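Local coordinates for putative secreted cellulose-binding protein (Streptomyces coelicolor, PDB 4OY6) that is a copper-dependent lytic polysaccharide monooxygenase of family AA10 that probably cleaves cellulose chains oxidatively, at residues F113-T118 / Q135-T140. Numbering follows the deposited sequence.
Sequences FLVYVT and QQVART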
loop_
_atom_site.group_PDB
_atom_site.type_symbol
_atom_site.label_atom_id
_atom_site.label_comp_id
_atom_site.label_asym_id
_atom_site.label_seq_id
_atom_site.Cartn_x
_atom_site.Cartn_y
_atom_site.Cartn_z
ATOM N N PHE A 113 2.697 -0.257 13.681
ATOM C CA PHE A 113 2.040 -0.536 12.410
ATOM C C PHE A 113 0.624 -0.994 12.681
ATOM O O PHE A 113 0.359 -1.720 13.634
ATOM C CB PHE A 113 2.754 -1.654 11.636
ATOM C CG PHE A 113 4.182 -1.339 11.274
ATOM C CD1 PHE A 113 4.471 -0.626 10.136
ATOM C CD2 PHE A 113 5.238 -1.775 12.060
ATOM C CE1 PHE A 113 5.777 -0.346 9.785
ATOM C CE2 PHE A 113 6.556 -1.497 11.710
ATOM C CZ PHE A 113 6.821 -0.776 10.575
ATOM N N LEU A 114 -0.286 -0.567 11.818
ATOM C CA LEU A 114 -1.644 -1.126 11.732
ATOM C C LEU A 114 -1.732 -1.839 10.398
ATOM O O LEU A 114 -1.331 -1.298 9.370
ATOM C CB LEU A 114 -2.711 -0.039 11.799
ATOM C CG LEU A 114 -2.602 0.943 12.946
ATOM C CD1 LEU A 114 -3.665 2.027 12.795
ATOM C CD2 LEU A 114 -2.653 0.275 14.305
ATOM N N VAL A 115 -2.287 -3.048 10.399
ATOM C CA VAL A 115 -2.468 -3.768 9.150
ATOM C C VAL A 115 -3.933 -4.186 9.065
ATOM O O VAL A 115 -4.482 -4.765 9.994
ATOM C CB VAL A 115 -1.569 -5.021 9.055
ATOM C CG1 VAL A 115 -1.706 -5.651 7.682
ATOM C CG2 VAL A 115 -0.117 -4.689 9.357
ATOM N N TYR A 116 -4.531 -3.862 7.926
ATOM C CA TYR A 116 -5.892 -4.219 7.597
ATOM C C TYR A 116 -5.912 -5.062 6.333
ATOM O O TYR A 116 -4.994 -5.023 5.531
ATOM C CB TYR A 116 -6.758 -2.979 7.334
ATOM C CG TYR A 116 -6.810 -1.978 8.453
ATOM C CD1 TYR A 116 -5.808 -1.012 8.591
ATOM C CD2 TYR A 116 -7.826 -1.997 9.399
ATOM C CE1 TYR A 116 -5.843 -0.092 9.609
ATOM C CE2 TYR A 116 -7.866 -1.072 10.436
ATOM C CZ TYR A 116 -6.874 -0.120 10.523
ATOM O OH TYR A 116 -6.908 0.782 11.540
ATOM N N VAL A 117 -6.998 -5.791 6.143
ATOM C CA VAL A 117 -7.260 -6.459 4.865
ATOM C C VAL A 117 -8.713 -6.201 4.491
ATOM O O VAL A 117 -9.589 -6.100 5.355
ATOM C CB VAL A 117 -6.950 -7.988 4.897
ATOM C CG1 VAL A 117 -7.210 -8.621 3.540
ATOM C CG2 VAL A 117 -5.504 -8.273 5.304
ATOM N N THR A 118 -8.993 -6.106 3.206
ATOM C CA THR A 118 -10.379 -5.984 2.752
ATOM C C THR A 118 -11.172 -7.226 3.160
ATOM O O THR A 118 -10.676 -8.361 3.138
ATOM C CB THR A 118 -10.462 -5.745 1.240
ATOM O OG1 THR A 118 -9.721 -6.755 0.557
ATOM C CG2 THR A 118 -9.917 -4.376 0.891
ATOM N N GLN A 135 -11.013 -4.876 7.520
ATOM C CA GLN A 135 -10.927 -5.512 8.819
ATOM C C GLN A 135 -9.486 -5.485 9.326
ATOM O O GLN A 135 -8.546 -5.736 8.584
ATOM C CB GLN A 135 -11.516 -6.908 8.788
ATOM C CG GLN A 135 -10.760 -7.919 7.982
ATOM C CD GLN A 135 -11.444 -9.278 7.933
ATOM O OE1 GLN A 135 -10.903 -10.304 8.382
ATOM N NE2 GLN A 135 -12.654 -9.282 7.410
ATOM N N GLN A 136 -9.320 -5.154 10.590
ATOM C CA GLN A 136 -8.000 -5.096 11.169
ATOM C C GLN A 136 -7.488 -6.520 11.313
ATOM O O GLN A 136 -8.200 -7.385 11.833
ATOM C CB GLN A 136 -8.003 -4.345 12.504
ATOM C CG GLN A 136 -6.638 -4.224 13.167
ATOM C CD GLN A 136 -6.649 -3.357 14.401
ATOM O OE1 GLN A 136 -6.907 -2.175 14.332
ATOM N NE2 GLN A 136 -6.337 -3.938 15.516
ATOM N N VAL A 137 -6.259 -6.764 10.853
ATOM C CA VAL A 137 -5.610 -8.044 11.030
ATOM C C VAL A 137 -4.409 -8.038 11.964
ATOM O O VAL A 137 -4.011 -9.090 12.444
ATOM C CB VAL A 137 -5.297 -8.742 9.721
ATOM C CG1 VAL A 137 -6.578 -9.004 8.929
ATOM C CG2 VAL A 137 -4.287 -7.949 8.935
ATOM N N ALA A 138 -3.827 -6.867 12.229
ATOM C CA ALA A 138 -2.744 -6.767 13.214
ATOM C C ALA A 138 -2.573 -5.325 13.645
ATOM O O ALA A 138 -2.831 -4.409 12.876
ATOM C CB ALA A 138 -1.411 -7.248 12.634
ATOM N N ARG A 139 -2.156 -5.159 14.896
ATOM C CA ARG A 139 -1.570 -3.901 15.342
ATOM C C ARG A 139 -0.307 -4.265 16.093
ATOM O O ARG A 139 -0.325 -5.238 16.852
ATOM C CB ARG A 139 -2.497 -3.097 16.268
ATOM C CG ARG A 139 -1.869 -1.781 16.717
ATOM C CD ARG A 139 -2.852 -0.811 17.353
ATOM N NE ARG A 139 -2.152 0.441 17.666
ATOM C CZ ARG A 139 -2.692 1.656 17.647
ATOM N NH1 ARG A 139 -3.979 1.840 17.337
ATOM N NH2 ARG A 139 -1.927 2.713 17.937
ATOM N N THR A 140 0.775 -3.519 15.895
ATOM C CA THR A 140 2.016 -3.850 16.556
ATOM C C THR A 140 2.365 -2.810 17.588
ATOM O O THR A 140 1.778 -1.738 17.639
ATOM C CB THR A 140 3.206 -3.922 15.565
ATOM O OG1 THR A 140 3.624 -2.608 15.163
ATOM C CG2 THR A 140 2.880 -4.718 14.318
HETATM O O HOH W 1 -8.685 -0.044 13.505
#
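Val115 O takes two hydrogen bonds from consecutive amides of the facing strand, Val137 N at 2.8 Å and Ala138 N at 3.1 Å, both donors lying somewhat off its carbonyl plane. Val115 N returns a nearly straight bond to Ala138 O (N-H...O 169°). Val137 and Ala138 thus both oppose Val115, and the side chain of Val137 joins those of Val115 and Val117: Val137 CG2, set between its own backbone N and carbonyl carbon, sits 3.7 Å from Val115 CG1 and also meets Val117 CG2. On the other face Leu114 and Arg139 run side by side, with Leu114 CD2 3.2 Å from Arg139 CD and over one face of the guanidinium. Tyr116 crosses Gln136, its CE2 3.9 Å from Gln136 CB, and a water in the ring plane links Tyr116 OH to Gln136 OE1.

This is a classic beta bulge in an antiparallel pair, shifting the register by one residue within the immunoglobulin-like beta-sandwich core of the AA10 enzymes. Beyond it, Val117 and Gln135 form a hydrogen-bonded pair through both their amides and carbonyls.

At the other end Thr140 N bonds to Phe113 O, while Thr140 OG1 replaces a backbone carbonyl as acceptor for Phe113 N at 2.9 Å; its chi1 of 75° turns the hydroxyl toward that amide, at the edge of the Phe113 ring. A valine in place of Thr140 would probably leave Phe113 N without this acceptor and weaken the pairing where the strand ends.

Strand 161-170 flanks 113-118 on its other edge, pairing with Leu114, Tyr116 and Thr118. Val137 and Thr140 reach Val153 and Ile151 of strand 148-154 in the other sheet, and Tyr112 makes a cation-pi contact with Arg139.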